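Local atomic coordinates of arginine kinase (Cydia pomonella granulosis virus, PDB entry 6VVG), a protein that probably acts as a viral serine/threonine protein kinase that binds ATP, its kinase activity depending on a side-to-side dimer centred on the regulatory alpha C helix. Residues A[178-181]-A[182-186]; A[227-230]-A[231-234]. All coordinates share one frame; numbering follows the deposited sequence.

Contact 1. Residues A[178-181]-A[182-186]; sequences VYFS and PEKIR
From Ser181 the backbone turns into a single helical turn, in which Ile185 N gives a nearly straight bond (170°) to Ser181 O at 3.0 Å. Ser181 is the N-cap of this turn. Its OG, set between the backbone N and the carbonyl carbon (chi1 74°), accepts from Lys184 N at 3.1 Å, while a water 2.6 Å from the same OG donates to Glu183 OE1. The sequence Ser-Pro-Glu occupies the place of the APE motif that closes the activation segment of protein kinases, and the carboxylate of Glu183 makes the salt bridge to Arg264 that is usual in the family. Glu183 OE2 also forms a salt bridge with Arg186 NH2, whose hydrogen bond is weak. Next to this polar corner, Lys184 lays its fully extended chain across one face of Phe180: CE is 3.9 Å from the ring centroid, a CH-pi contact displaced toward the rim on the CE1 side. That path carries NZ beyond the ring to Asn140 and Asp174, so the ammonium is held by polar partners while the methylenes cover the aromatic face. Ile185 comes at the ring's edge instead, its CG1 lying 3.8 Å from Phe180 CB.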
loop_
_atom_site.group_PDB
_atom_site.type_symbol
_atom_site.label_atom_id
_atom_site.label_comp_id
_atom_site.label_asym_id
_atom_site.label_seq_id
_atom_site.Cartn_x
_atom_site.Cartn_y
_atom_site.Cartn_z
ATOM N N VAL A 178 14.287 14.182 -14.329
ATOM C CA VAL A 178 15.498 14.878 -13.910
ATOM C C VAL A 178 15.762 14.688 -12.422
ATOM O O VAL A 178 16.773 15.169 -11.895
ATOM C CB VAL A 178 15.436 16.377 -14.256
ATOM C CG1 VAL A 178 15.479 16.586 -15.768
ATOM C CG2 VAL A 178 14.186 17.019 -13.661
ATOM N N TYR A 179 14.863 13.995 -11.730
ATOM C CA TYR A 179 15.097 13.593 -10.351
ATOM C C TYR A 179 15.414 12.108 -10.228
ATOM O O TYR A 179 15.554 11.609 -9.106
ATOM C CB TYR A 179 13.883 13.938 -9.476
ATOM C CG TYR A 179 13.742 15.410 -9.126
ATOM C CD1 TYR A 179 13.047 16.277 -9.958
ATOM C CD2 TYR A 179 14.290 15.926 -7.956
ATOM C CE1 TYR A 179 12.906 17.619 -9.644
ATOM C CE2 TYR A 179 14.158 17.268 -7.635
ATOM C CZ TYR A 179 13.463 18.109 -8.482
ATOM O OH TYR A 179 13.326 19.443 -8.167
ATOM N N PHE A 180 15.534 11.392 -11.347
ATOM C CA PHE A 180 15.754 9.951 -11.306
ATOM C C PHE A 180 17.161 9.630 -10.812
ATOM O O PHE A 180 18.144 10.161 -11.336
ATOM C CB PHE A 180 15.572 9.332 -12.695
ATOM C CG PHE A 180 14.144 9.162 -13.134
ATOM C CD1 PHE A 180 13.102 9.757 -12.451
ATOM C CD2 PHE A 180 13.856 8.407 -14.261
ATOM C CE1 PHE A 180 11.794 9.596 -12.878
ATOM C CE2 PHE A 180 12.553 8.244 -14.692
ATOM C CZ PHE A 180 11.521 8.840 -14.000
ATOM N N SER A 181 17.263 8.729 -9.835
ATOM C CA SER A 181 18.559 8.236 -9.398
ATOM C C SER A 181 19.153 7.292 -10.440
ATOM O O SER A 181 18.433 6.756 -11.287
ATOM C CB SER A 181 18.427 7.503 -8.069
ATOM O OG SER A 181 17.824 6.231 -8.254
ATOM N N PRO A 182 20.472 7.066 -10.395
ATOM C CA PRO A 182 21.059 6.069 -11.312
ATOM C C PRO A 182 20.335 4.735 -11.249
ATOM O O PRO A 182 20.132 4.080 -12.279
ATOM C CB PRO A 182 22.513 5.951 -10.826
ATOM C CG PRO A 182 22.797 7.276 -10.153
ATOM C CD PRO A 182 21.480 7.679 -9.507
ATOM N N GLU A 183 19.919 4.328 -10.050
ATOM C CA GLU A 183 19.278 3.029 -9.877
ATOM C C GLU A 183 17.892 3.004 -10.508
ATOM O O GLU A 183 17.497 1.995 -11.106
ATOM C CB GLU A 183 19.200 2.694 -8.388
ATOM C CG GLU A 183 20.552 2.424 -7.724
ATOM C CD GLU A 183 21.426 3.663 -7.624
ATOM O OE1 GLU A 183 20.881 4.763 -7.389
ATOM O OE2 GLU A 183 22.658 3.538 -7.788
ATOM N N LYS A 184 17.131 4.093 -10.381
ATOM C CA LYS A 184 15.818 4.128 -11.017
ATOM C C LYS A 184 15.950 4.143 -12.533
ATOM O O LYS A 184 15.148 3.515 -13.239
ATOM C CB LYS A 184 15.014 5.341 -10.544
ATOM C CG LYS A 184 13.577 5.349 -11.073
ATOM C CD LYS A 184 12.701 6.383 -10.374
ATOM C CE LYS A 184 11.312 6.434 -11.007
ATOM N NZ LYS A 184 10.319 7.142 -10.153
ATOM N N ILE A 185 16.952 4.857 -13.055
ATOM C CA ILE A 185 17.209 4.828 -14.492
ATOM C C ILE A 185 17.441 3.396 -14.953
ATOM O O ILE A 185 16.990 2.995 -16.033
ATOM C CB ILE A 185 18.407 5.733 -14.843
ATOM C CG1 ILE A 185 18.054 7.203 -14.603
ATOM C CG2 ILE A 185 18.831 5.513 -16.289
ATOM C CD1 ILE A 185 19.259 8.119 -14.493
ATOM N N ARG A 186 18.133 2.600 -14.137
ATOM C CA ARG A 186 18.478 1.226 -14.475
ATOM C C ARG A 186 17.397 0.231 -14.058
ATOM O O ARG A 186 17.664 -0.976 -14.003
ATOM C CB ARG A 186 19.819 0.853 -13.835
ATOM C CG ARG A 186 20.988 1.713 -14.312
ATOM C CD ARG A 186 22.343 1.144 -13.907
ATOM N NE ARG A 186 22.470 0.965 -12.464
ATOM C CZ ARG A 186 23.102 1.811 -11.656
ATOM N NH1 ARG A 186 23.671 2.904 -12.144
ATOM N NH2 ARG A 186 23.166 1.563 -10.355
HETATM O O HOH W 1 18.622 5.195 -6.020
#

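Contact 2. Residues A[227-230]-A[231-234]; sequences EPKD and MLPL
Met231 N is drawn to two carbonyls at once, with Pro228 O at 3.0 Å as the sound partner and Glu227 O at 3.5 Å as a weak one. Even the better bond is oblique, since the N-H comes from above the carbonyl plane, 59° out of it; its three-residue spacing makes this first turn 3-10-like. The next step is looser still: Leu232 N reaches Lys229 O only weakly. Pro233 then has no N-H to offer, and its CD sits 3.3 Å from Lys229 O, where a helical donor would otherwise come, so the helix kinks. This is the opening of helix 228-235, which corresponds to the alpha G helix of the kinase C-lobe. Asp230 steadies the start: with CG beside its own backbone N (chi1 -64°), OD2 turns back to accept from Glu227 N at 3.1 Å, on the anti side of the carboxylate and 15° out of its plane. Side chains add little across the turn. Lys229 and Leu232 run alongside each other, pointing the same way, with Lys229 CD and Leu232 CD1 4.1 Å apart, and Leu234 CG rests 3.7 Å from Asp230 O. Met231 bends twice and carries its end away from residues 227-230, to Tyr211. Because several main-chain bonds of this first turn are weak, Asp230 probably matters more at the start: besides its bond to Glu227 N, its charge probably interacts favourably with the positive end of the helix.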
loop_
_atom_site.group_PDB
_atom_site.type_symbol
_atom_site.label_atom_id
_atom_site.label_comp_id
_atom_site.label_asym_id
_atom_site.label_seq_id
_atom_site.Cartn_x
_atom_site.Cartn_y
_atom_site.Cartn_z
ATOM N N GLU A 227 15.413 11.972 -21.673
ATOM C CA GLU A 227 15.049 10.604 -21.353
ATOM C C GLU A 227 15.922 10.064 -20.229
ATOM O O GLU A 227 17.049 10.531 -20.028
ATOM C CB GLU A 227 15.189 9.698 -22.581
ATOM C CG GLU A 227 14.205 10.010 -23.700
ATOM C CD GLU A 227 12.757 9.783 -23.294
ATOM O OE1 GLU A 227 12.512 9.359 -22.144
ATOM O OE2 GLU A 227 11.859 10.025 -24.128
ATOM N N PRO A 228 15.425 9.075 -19.481
ATOM C CA PRO A 228 16.217 8.557 -18.348
ATOM C C PRO A 228 17.678 8.264 -18.674
ATOM O O PRO A 228 18.570 8.623 -17.890
ATOM C CB PRO A 228 15.447 7.282 -17.962
ATOM C CG PRO A 228 13.994 7.643 -18.251
ATOM C CD PRO A 228 14.068 8.484 -19.534
ATOM N N LYS A 229 17.950 7.588 -19.790
ATOM C CA LYS A 229 19.324 7.223 -20.110
ATOM C C LYS A 229 20.163 8.432 -20.498
ATOM O O LYS A 229 21.392 8.371 -20.410
ATOM C CB LYS A 229 19.334 6.178 -21.227
ATOM C CG LYS A 229 18.972 4.774 -20.755
ATOM C CD LYS A 229 20.047 4.201 -19.841
ATOM C CE LYS A 229 19.571 2.930 -19.141
ATOM N NZ LYS A 229 19.446 1.771 -20.079
ATOM N N ASP A 230 19.530 9.531 -20.918
ATOM C CA ASP A 230 20.267 10.765 -21.166
ATOM C C ASP A 230 20.812 11.375 -19.881
ATOM O O ASP A 230 21.739 12.192 -19.938
ATOM C CB ASP A 230 19.374 11.788 -21.869
ATOM C CG ASP A 230 18.942 11.340 -23.249
ATOM O OD1 ASP A 230 19.793 10.825 -24.002
ATOM O OD2 ASP A 230 17.749 11.509 -23.580
ATOM N N MET A 231 20.253 11.011 -18.726
ATOM C CA MET A 231 20.743 11.565 -17.470
ATOM C C MET A 231 22.087 10.966 -17.081
ATOM O O MET A 231 22.900 11.639 -16.436
ATOM C CB MET A 231 19.731 11.323 -16.349
ATOM C CG MET A 231 18.386 12.004 -16.529
ATOM S SD MET A 231 18.489 13.772 -16.857
ATOM C CE MET A 231 19.399 14.357 -15.427
ATOM N N LEU A 232 22.341 9.715 -17.465
ATOM C CA LEU A 232 23.549 9.035 -16.983
ATOM C C LEU A 232 24.814 9.763 -17.376
ATOM O O LEU A 232 25.670 9.993 -16.488
ATOM C CB LEU A 232 23.567 7.593 -17.497
ATOM C CG LEU A 232 22.718 6.598 -16.710
ATOM C CD1 LEU A 232 22.977 5.170 -17.208
ATOM C CD2 LEU A 232 22.971 6.673 -15.211
ATOM N N PRO A 233 25.042 10.156 -18.633
ATOM C CA PRO A 233 26.261 10.919 -18.945
ATOM C C PRO A 233 26.415 12.145 -18.059
ATOM O O PRO A 233 27.532 12.499 -17.662
ATOM C CB PRO A 233 26.087 11.307 -20.422
ATOM C CG PRO A 233 25.116 10.295 -20.971
ATOM C CD PRO A 233 24.177 9.971 -19.824
ATOM N N LEU A 234 25.298 12.797 -17.729
ATOM C CA LEU A 234 25.357 14.011 -16.924
ATOM C C LEU A 234 25.826 13.709 -15.509
ATOM O O LEU A 234 26.628 14.461 -14.941
ATOM C CB LEU A 234 23.985 14.680 -16.908
ATOM C CG LEU A 234 23.455 15.020 -18.301
ATOM C CD1 LEU A 234 22.116 15.728 -18.220
ATOM C CD2 LEU A 234 24.470 15.874 -19.063
#

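Two short helical starts, separate in sequence, meet side against side in the C-lobe, the centres of contact 1 and contact 2 being about 8 Å apart. Ile185 is the main go-between: its CD1 lies 3.5 Å from Pro228 O and 3.7 Å from Met231 CB, while CG2 meets Lys229 CE at 3.9 Å. Phe180 adds a second junction, with CE2 3.9 Å from Pro228 CG, and a hydrogen bond between the Tyr235 hydroxyl and Phe180 O ties the two further. The end of the activation segment is thus packed on helix 228-235. Neither contact touches the AMP pocket; Lys184 reaches Asn140 and Tyr179 packs on Lys143, both in the catalytic loop.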